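Local coordinates for protein lipoteichoic acid primase (Listeria monocytogenes, PDB 4UOP) that belongs, through its extracellular catalytic domain, to the sulfatase-like family of metal-dependent enzymes and carries a magnesium ion in that domain, at residues E205-K209 / N210-F214; R141-K145 / N146-T150. One frame throughout, in Å; residues are numbered along the deposited sequence.

Contacts 1 and 2 are two versions of one design: each is a helix end that turns, through an asparagine and a residue of positive phi, into a strand of the central mixed sheet. Residues 141-150 come first in the chain and lead into strand 149-153; residues 205-214 lead into strand 214-219, which runs parallel beside it. Their centres are about 14 Å apart, and they touch. K213 NZ lies 2.8 Å from N146 O, probably a hydrogen bond, and K213 O sits 3.0 Å from K149 N where the strands begin to pair. Neither contact includes a residue of the magnesium site, formed by E66, T108, D284 and H285.

Contact 1. Residues E205-K209 / N210-F214; sequences EEQYK and NNQKF
E206 O is gripped twice by N210, the first residue beyond helix 193-209. The side-chain ND2 of N210 reaches E206 O at 2.7 Å and nearly straight (168°), with the oxygen close to the amide plane; the backbone N of the same residue adds a longer, more bent bond of 3.1 Å. What brings the amide back over the helix end is chi1 of N210 (-70°), which sets CG anti to its own carbonyl carbon. The turn then closes as a Schellman motif. N211, with positive phi, is the C-prime residue: Q212 N bonds to Q207 O at 2.9 Å, and N211 N comes to Y208 O from above the carbonyl plane. Past the turn the chain doubles back, CB of F214 is directed at the helix, and the ring lies beside Q207. The extended side chain of Q207 meets it there, CB packing 3.7 Å from F214 CD2 and OE1 lying 3.5 Å from F214 CB, while the amide and ring planes are only 17° from parallel. Y208 CB approaches F214 CE2 more loosely. Nearby, a bend in Q212 turns its NE2 back to K213 O, a bond of 2.9 Å. F214 N, for its part, is held by N59 OD1 as strand 214-219 begins. E206 O, Q207 O and Y208 O thus take their donors from N210, Q212 and N211.

Contact 2. Residues R141-K145 / N146-T150; sequences RLLGK and NDYKT
L143 packs against Y148 through CB and the CD2 branch. Its CB comes first, 3.8 Å from Y148 CB, where the chain has folded back after the helix; the same CB lies 4.3 Å from T150 CG2. Beyond CG the branch CD2 lies over one face of the tyrosine ring, 4.1 Å from the centroid but offset toward the rim, a CH-pi contact. M346 of helix 341-348, I351 and Y215 also touch L143. The Y148 hydroxyl lies at the far end of the ring and bonds to K58 O.

This is the turn by which helix 139-144 passes into strand 149-153 of the parallel part of the mixed sheet, as in the alpha/beta core of sulfatase-like enzymes. L143 O takes two backbone donors from opposite faces of its carbonyl plane: N146 N at 2.9 Å and Y148 N at 3.1 Å. One residue back, L142 O receives N146 ND2 at 2.9 Å and 164°, and the oxygen lies exactly in the amide plane of the asparagine. With chi1 at -73°, CG of N146 stands beside its own backbone N, so the amide runs alongside L142 and shares its direction; L142 CD1 flanks ND2.

Water spans the surface of the turn. One molecule donates to both G144 O and Y148 O, and another bridges K145 O to D147 OD2. G144 CA also makes a CA-H...O contact with Y148 O, the pair of residues bridged by the first water, 3.4 Å long and almost straight at the hydrogen.

Contact 1. Residues E205-K209 / N210-F214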
ATOM      1  N   GLU B 205     -13.186  -9.930  35.238  1.00 21.26           N
ATOM      2  CA  GLU B 205     -13.729 -10.585  36.423  1.00 24.69           C
ATOM      3  C   GLU B 205     -14.680  -9.671  37.200  1.00 24.43           C
ATOM      4  O   GLU B 205     -15.714 -10.120  37.684  1.00 24.09           O
ATOM      5  CB  GLU B 205     -12.587 -11.064  37.338  1.00 29.51           C
ATOM      6  CG  GLU B 205     -13.044 -11.970  38.469  1.00 34.40           C
ATOM      7  CD  GLU B 205     -11.880 -12.552  39.255  1.00 39.38           C
ATOM      8  OE1 GLU B 205     -10.921 -11.802  39.546  1.00 46.10           O
ATOM      9  OE2 GLU B 205     -11.920 -13.762  39.567  1.00 46.34           O
ATOM     10  N   GLU B 206     -14.351  -8.384  37.301  1.00 24.81           N
ATOM     11  CA  GLU B 206     -15.239  -7.468  38.007  1.00 25.76           C
ATOM     12  C   GLU B 206     -16.514  -7.174  37.235  1.00 24.21           C
ATOM     13  O   GLU B 206     -17.573  -7.039  37.842  1.00 22.98           O
ATOM     14  CB  GLU B 206     -14.513  -6.192  38.419  1.00 29.64           C
ATOM     15  CG  GLU B 206     -13.554  -6.439  39.590  1.00 35.05           C
ATOM     16  CD  GLU B 206     -14.132  -7.345  40.696  1.00 38.88           C
ATOM     17  OE1 GLU B 206     -15.045  -6.893  41.434  1.00 43.15           O
ATOM     18  OE2 GLU B 206     -13.667  -8.508  40.845  1.00 39.76           O
ATOM     19  N   GLN B 207     -16.428  -7.121  35.906  1.00 20.98           N
ATOM     20  CA  GLN B 207     -17.638  -6.959  35.109  1.00 21.40           C
ATOM     21  C   GLN B 207     -18.532  -8.189  35.234  1.00 20.62           C
ATOM     22  O   GLN B 207     -19.755  -8.080  35.364  1.00 21.56           O
ATOM     23  CB  GLN B 207     -17.281  -6.721  33.643  1.00 21.62           C
ATOM     24  CG  GLN B 207     -16.728  -5.335  33.385  1.00 22.17           C
ATOM     25  CD  GLN B 207     -16.265  -5.168  31.954  1.00 22.31           C
ATOM     26  OE1 GLN B 207     -15.441  -5.944  31.461  1.00 22.74           O
ATOM     27  NE2 GLN B 207     -16.827  -4.187  31.266  1.00 22.87           N
ATOM     28  N   TYR B 208     -17.906  -9.359  35.205  1.00 20.40           N
ATOM     29  CA  TYR B 208     -18.612 -10.625  35.364  1.00 20.35           C
ATOM     30  C   TYR B 208     -19.376 -10.673  36.711  1.00 21.88           C
ATOM     31  O   TYR B 208     -20.560 -11.014  36.748  1.00 22.27           O
ATOM     32  CB  TYR B 208     -17.608 -11.763  35.263  1.00 21.01           C
ATOM     33  CG  TYR B 208     -18.142 -13.145  35.563  1.00 21.20           C
ATOM     34  CD1 TYR B 208     -19.077 -13.742  34.746  1.00 22.04           C
ATOM     35  CD2 TYR B 208     -17.684 -13.855  36.670  1.00 22.74           C
ATOM     36  CE1 TYR B 208     -19.552 -15.020  35.016  1.00 23.79           C
ATOM     37  CE2 TYR B 208     -18.139 -15.132  36.946  1.00 24.12           C
ATOM     38  CZ  TYR B 208     -19.081 -15.705  36.135  1.00 24.69           C
ATOM     39  OH  TYR B 208     -19.521 -16.971  36.452  1.00 25.90           O
ATOM     40  N   LYS B 209     -18.682 -10.353  37.795  1.00 22.85           N
ATOM     41  CA  LYS B 209     -19.278 -10.403  39.135  1.00 25.91           C
ATOM     42  C   LYS B 209     -20.407  -9.381  39.307  1.00 27.75           C
ATOM     43  O   LYS B 209     -21.349  -9.603  40.073  1.00 28.41           O
ATOM     44  CB  LYS B 209     -18.208 -10.204  40.200  1.00 28.36           C
ATOM     45  CG  LYS B 209     -17.349 -11.433  40.409  1.00 29.84           C
ATOM     46  CD  LYS B 209     -16.317 -11.220  41.506  1.00 32.57           C
ATOM     47  CE  LYS B 209     -15.696 -12.534  41.931  1.00 35.42           C
ATOM     48  NZ  LYS B 209     -15.049 -12.432  43.268  1.00 38.69           N
ATOM     49  N   ASN B 210     -20.324  -8.281  38.569  1.00 26.84           N
ATOM     50  CA  ASN B 210     -21.339  -7.250  38.626  1.00 28.60           C
ATOM     51  C   ASN B 210     -22.439  -7.345  37.582  1.00 27.67           C
ATOM     52  O   ASN B 210     -23.223  -6.411  37.422  1.00 26.66           O
ATOM     53  CB  ASN B 210     -20.658  -5.892  38.628  1.00 30.62           C
ATOM     54  CG  ASN B 210     -19.940  -5.650  39.939  1.00 34.34           C
ATOM     55  OD1 ASN B 210     -20.530  -5.093  40.857  1.00 43.35           O
ATOM     56  ND2 ASN B 210     -18.705  -6.158  40.075  1.00 34.62           N
ATOM     57  N   ASN B 211     -22.516  -8.481  36.890  1.00 27.50           N
ATOM     58  CA  ASN B 211     -23.546  -8.702  35.877  1.00 28.54           C
ATOM     59  C   ASN B 211     -23.528  -7.693  34.748  1.00 28.63           C
ATOM     60  O   ASN B 211     -24.585  -7.332  34.223  1.00 28.28           O
ATOM     61  CB  ASN B 211     -24.944  -8.715  36.519  1.00 31.32           C
ATOM     62  CG  ASN B 211     -25.414 -10.097  36.855  1.00 34.41           C
ATOM     63  OD1 ASN B 211     -24.631 -11.050  36.881  1.00 38.65           O
ATOM     64  ND2 ASN B 211     -26.710 -10.223  37.125  1.00 35.85           N
ATOM     65  N   GLN B 212     -22.338  -7.234  34.372  1.00 25.85           N
ATOM     66  CA  GLN B 212     -22.210  -6.337  33.239  1.00 24.71           C
ATOM     67  C   GLN B 212     -21.740  -7.145  32.046  1.00 23.54           C
ATOM     68  O   GLN B 212     -20.584  -7.566  31.990  1.00 23.08           O
ATOM     69  CB  GLN B 212     -21.228  -5.215  33.545  1.00 24.84           C
ATOM     70  CG  GLN B 212     -20.935  -4.307  32.355  1.00 24.10           C
ATOM     71  CD  GLN B 212     -22.185  -3.613  31.835  1.00 25.42           C
ATOM     72  OE1 GLN B 212     -22.691  -2.680  32.465  1.00 25.59           O
ATOM     73  NE2 GLN B 212     -22.685  -4.058  30.677  1.00 23.13           N
ATOM     74  N   LYS B 213     -22.631  -7.387  31.094  1.00 22.91           N
ATOM     75  CA  LYS B 213     -22.230  -8.078  29.875  1.00 23.12           C
ATOM     76  C   LYS B 213     -21.124  -7.254  29.233  1.00 21.33           C
ATOM     77  O   LYS B 213     -21.226  -6.017  29.177  1.00 20.39           O
ATOM     78  CB  LYS B 213     -23.386  -8.188  28.895  1.00 25.66           C
ATOM     79  CG  LYS B 213     -24.486  -9.157  29.285  1.00 29.74           C
ATOM     80  CD  LYS B 213     -25.439  -9.376  28.123  1.00 32.39           C
ATOM     81  CE  LYS B 213     -25.881  -8.060  27.513  1.00 35.23           C
ATOM     82  NZ  LYS B 213     -27.084  -8.211  26.660  1.00 38.40           N
ATOM     83  N   PHE B 214     -20.081  -7.927  28.743  1.00 19.72           N
ATOM     84  CA  PHE B 214     -18.948  -7.220  28.166  1.00 18.02           C
ATOM     85  C   PHE B 214     -18.461  -7.884  26.880  1.00 16.93           C
ATOM     86  O   PHE B 214     -18.636  -9.093  26.670  1.00 16.81           O
ATOM     87  CB  PHE B 214     -17.797  -7.109  29.186  1.00 18.70           C
ATOM     88  CG  PHE B 214     -17.228  -8.437  29.621  1.00 18.89           C
ATOM     89  CD1 PHE B 214     -16.233  -9.052  28.894  1.00 19.31           C
ATOM     90  CD2 PHE B 214     -17.700  -9.071  30.763  1.00 19.12           C
ATOM     91  CE1 PHE B 214     -15.709 -10.269  29.290  1.00 19.03           C
ATOM     92  CE2 PHE B 214     -17.186 -10.277  31.166  1.00 19.15           C
ATOM     93  CZ  PHE B 214     -16.190 -10.892  30.425  1.00 19.61           C
TER

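Contact 2. Residues R141-K145 / N146-T150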
ATOM      1  N   ARG B 141     -20.030  -1.039  18.441  1.00 22.59           N
ATOM      2  CA  ARG B 141     -21.132  -0.094  18.474  1.00 23.02           C
ATOM      3  C   ARG B 141     -22.469  -0.832  18.583  1.00 22.11           C
ATOM      4  O   ARG B 141     -23.304  -0.490  19.423  1.00 22.86           O
ATOM      5  CB  ARG B 141     -21.106   0.801  17.236  1.00 24.32           C
ATOM      6  CG  ARG B 141     -22.158   1.894  17.245  1.00 25.42           C
ATOM      7  CD  ARG B 141     -22.061   2.785  16.001  1.00 26.25           C
ATOM      8  NE  ARG B 141     -20.727   3.369  15.835  1.00 26.07           N
ATOM      9  CZ  ARG B 141     -20.253   4.403  16.526  1.00 26.91           C
ATOM     10  NH1 ARG B 141     -20.988   5.016  17.457  1.00 27.13           N
ATOM     11  NH2 ARG B 141     -19.024   4.834  16.293  1.00 27.18           N
ATOM     12  N   LEU B 142     -22.661  -1.863  17.769  1.00 21.08           N
ATOM     13  CA  LEU B 142     -23.886  -2.646  17.817  1.00 21.74           C
ATOM     14  C   LEU B 142     -24.041  -3.355  19.164  1.00 21.40           C
ATOM     15  O   LEU B 142     -25.131  -3.417  19.713  1.00 20.26           O
ATOM     16  CB  LEU B 142     -23.930  -3.656  16.673  1.00 23.35           C
ATOM     17  CG  LEU B 142     -25.177  -4.530  16.558  1.00 25.40           C
ATOM     18  CD1 LEU B 142     -26.439  -3.680  16.507  1.00 26.63           C
ATOM     19  CD2 LEU B 142     -25.066  -5.392  15.313  1.00 26.41           C
ATOM     20  N   LEU B 143     -22.959  -3.906  19.706  1.00 19.74           N
ATOM     21  CA  LEU B 143     -23.040  -4.564  21.002  1.00 20.01           C
ATOM     22  C   LEU B 143     -23.358  -3.574  22.120  1.00 19.59           C
ATOM     23  O   LEU B 143     -24.089  -3.908  23.058  1.00 20.21           O
ATOM     24  CB  LEU B 143     -21.762  -5.354  21.308  1.00 20.50           C
ATOM     25  CG  LEU B 143     -21.574  -6.609  20.454  1.00 20.75           C
ATOM     26  CD1 LEU B 143     -20.219  -7.245  20.753  1.00 21.26           C
ATOM     27  CD2 LEU B 143     -22.706  -7.601  20.671  1.00 22.83           C
ATOM     28  N   GLY B 144     -22.850  -2.350  21.999  1.00 19.00           N
ATOM     29  CA  GLY B 144     -23.139  -1.301  22.952  1.00 19.50           C
ATOM     30  C   GLY B 144     -24.622  -0.929  23.014  1.00 20.52           C
ATOM     31  O   GLY B 144     -25.084  -0.454  24.044  1.00 21.29           O
ATOM     32  N   LYS B 145     -25.342  -1.153  21.920  1.00 22.24           N
ATOM     33  CA  LYS B 145     -26.802  -0.965  21.885  1.00 24.35           C
ATOM     34  C   LYS B 145     -27.576  -2.180  22.392  1.00 24.74           C
ATOM     35  O   LYS B 145     -28.808  -2.162  22.456  1.00 25.12           O
ATOM     36  CB  LYS B 145     -27.261  -0.631  20.459  1.00 26.07           C
ATOM     37  CG  LYS B 145     -26.742   0.695  19.931  1.00 28.53           C
ATOM     38  CD  LYS B 145     -27.124   1.839  20.852  1.00 30.72           C
ATOM     39  CE  LYS B 145     -26.729   3.190  20.288  1.00 33.59           C
ATOM     40  NZ  LYS B 145     -27.291   4.289  21.123  1.00 36.54           N
ATOM     41  N   ASN B 146     -26.846  -3.229  22.752  1.00 23.67           N
ATOM     42  CA  ASN B 146     -27.424  -4.431  23.312  1.00 24.18           C
ATOM     43  C   ASN B 146     -26.874  -4.742  24.692  1.00 23.94           C
ATOM     44  O   ASN B 146     -26.742  -5.904  25.065  1.00 25.00           O
ATOM     45  CB  ASN B 146     -27.190  -5.578  22.339  1.00 24.15           C
ATOM     46  CG  ASN B 146     -28.073  -5.476  21.103  1.00 25.28           C
ATOM     47  OD1 ASN B 146     -29.171  -6.012  21.101  1.00 27.40           O
ATOM     48  ND2 ASN B 146     -27.608  -4.788  20.059  1.00 23.89           N
ATOM     49  N   ASP B 147     -26.566  -3.688  25.441  1.00 23.62           N
ATOM     50  CA  ASP B 147     -26.207  -3.771  26.850  1.00 24.82           C
ATOM     51  C   ASP B 147     -24.845  -4.399  27.107  1.00 23.59           C
ATOM     52  O   ASP B 147     -24.623  -4.941  28.190  1.00 23.14           O
ATOM     53  CB  ASP B 147     -27.275  -4.527  27.661  1.00 26.72           C
ATOM     54  CG  ASP B 147     -28.645  -3.893  27.545  1.00 29.67           C
ATOM     55  OD1 ASP B 147     -28.883  -2.892  28.248  1.00 32.04           O
ATOM     56  OD2 ASP B 147     -29.463  -4.379  26.736  1.00 34.36           O
ATOM     57  N   TYR B 148     -23.946  -4.318  26.127  1.00 21.77           N
ATOM     58  CA  TYR B 148     -22.545  -4.685  26.338  1.00 20.01           C
ATOM     59  C   TYR B 148     -21.730  -3.419  26.583  1.00 20.90           C
ATOM     60  O   TYR B 148     -21.906  -2.422  25.888  1.00 19.67           O
ATOM     61  CB  TYR B 148     -21.959  -5.419  25.123  1.00 19.96           C
ATOM     62  CG  TYR B 148     -22.487  -6.828  24.914  1.00 20.20           C
ATOM     63  CD1 TYR B 148     -23.760  -7.056  24.429  1.00 20.52           C
ATOM     64  CD2 TYR B 148     -21.706  -7.932  25.211  1.00 21.03           C
ATOM     65  CE1 TYR B 148     -24.258  -8.350  24.261  1.00 20.91           C
ATOM     66  CE2 TYR B 148     -22.178  -9.223  25.032  1.00 20.82           C
ATOM     67  CZ  TYR B 148     -23.461  -9.430  24.562  1.00 22.50           C
ATOM     68  OH  TYR B 148     -23.945 -10.708  24.400  1.00 21.84           O
ATOM     69  N   LYS B 149     -20.844  -3.469  27.572  1.00 19.56           N
ATOM     70  CA  LYS B 149     -19.740  -2.525  27.681  1.00 20.68           C
ATOM     71  C   LYS B 149     -18.600  -3.119  26.858  1.00 20.08           C
ATOM     72  O   LYS B 149     -18.391  -4.325  26.887  1.00 18.35           O
ATOM     73  CB  LYS B 149     -19.297  -2.352  29.131  1.00 21.95           C
ATOM     74  CG  LYS B 149     -20.306  -1.617  30.006  1.00 23.95           C
ATOM     75  CD  LYS B 149     -20.454  -0.176  29.581  1.00 25.85           C
ATOM     76  CE  LYS B 149     -21.348   0.603  30.531  1.00 28.24           C
ATOM     77  NZ  LYS B 149     -21.421   2.019  30.085  1.00 29.12           N
ATOM     78  N   THR B 150     -17.903  -2.275  26.103  1.00 18.66           N
ATOM     79  CA  THR B 150     -16.951  -2.738  25.106  1.00 18.63           C
ATOM     80  C   THR B 150     -15.577  -2.127  25.373  1.00 18.79           C
ATOM     81  O   THR B 150     -15.465  -0.941  25.726  1.00 19.02           O
ATOM     82  CB  THR B 150     -17.439  -2.414  23.678  1.00 19.32           C
ATOM     83  OG1 THR B 150     -17.516  -1.001  23.489  1.00 18.89           O
ATOM     84  CG2 THR B 150     -18.829  -3.022  23.427  1.00 19.78           C
TER
HETATM   85  O   HOH W   1     -23.638  -0.464  26.681  1.00 44.01           O
HETATM   86  O   HOH W   2     -30.393  -2.537  24.877  1.00 29.31           O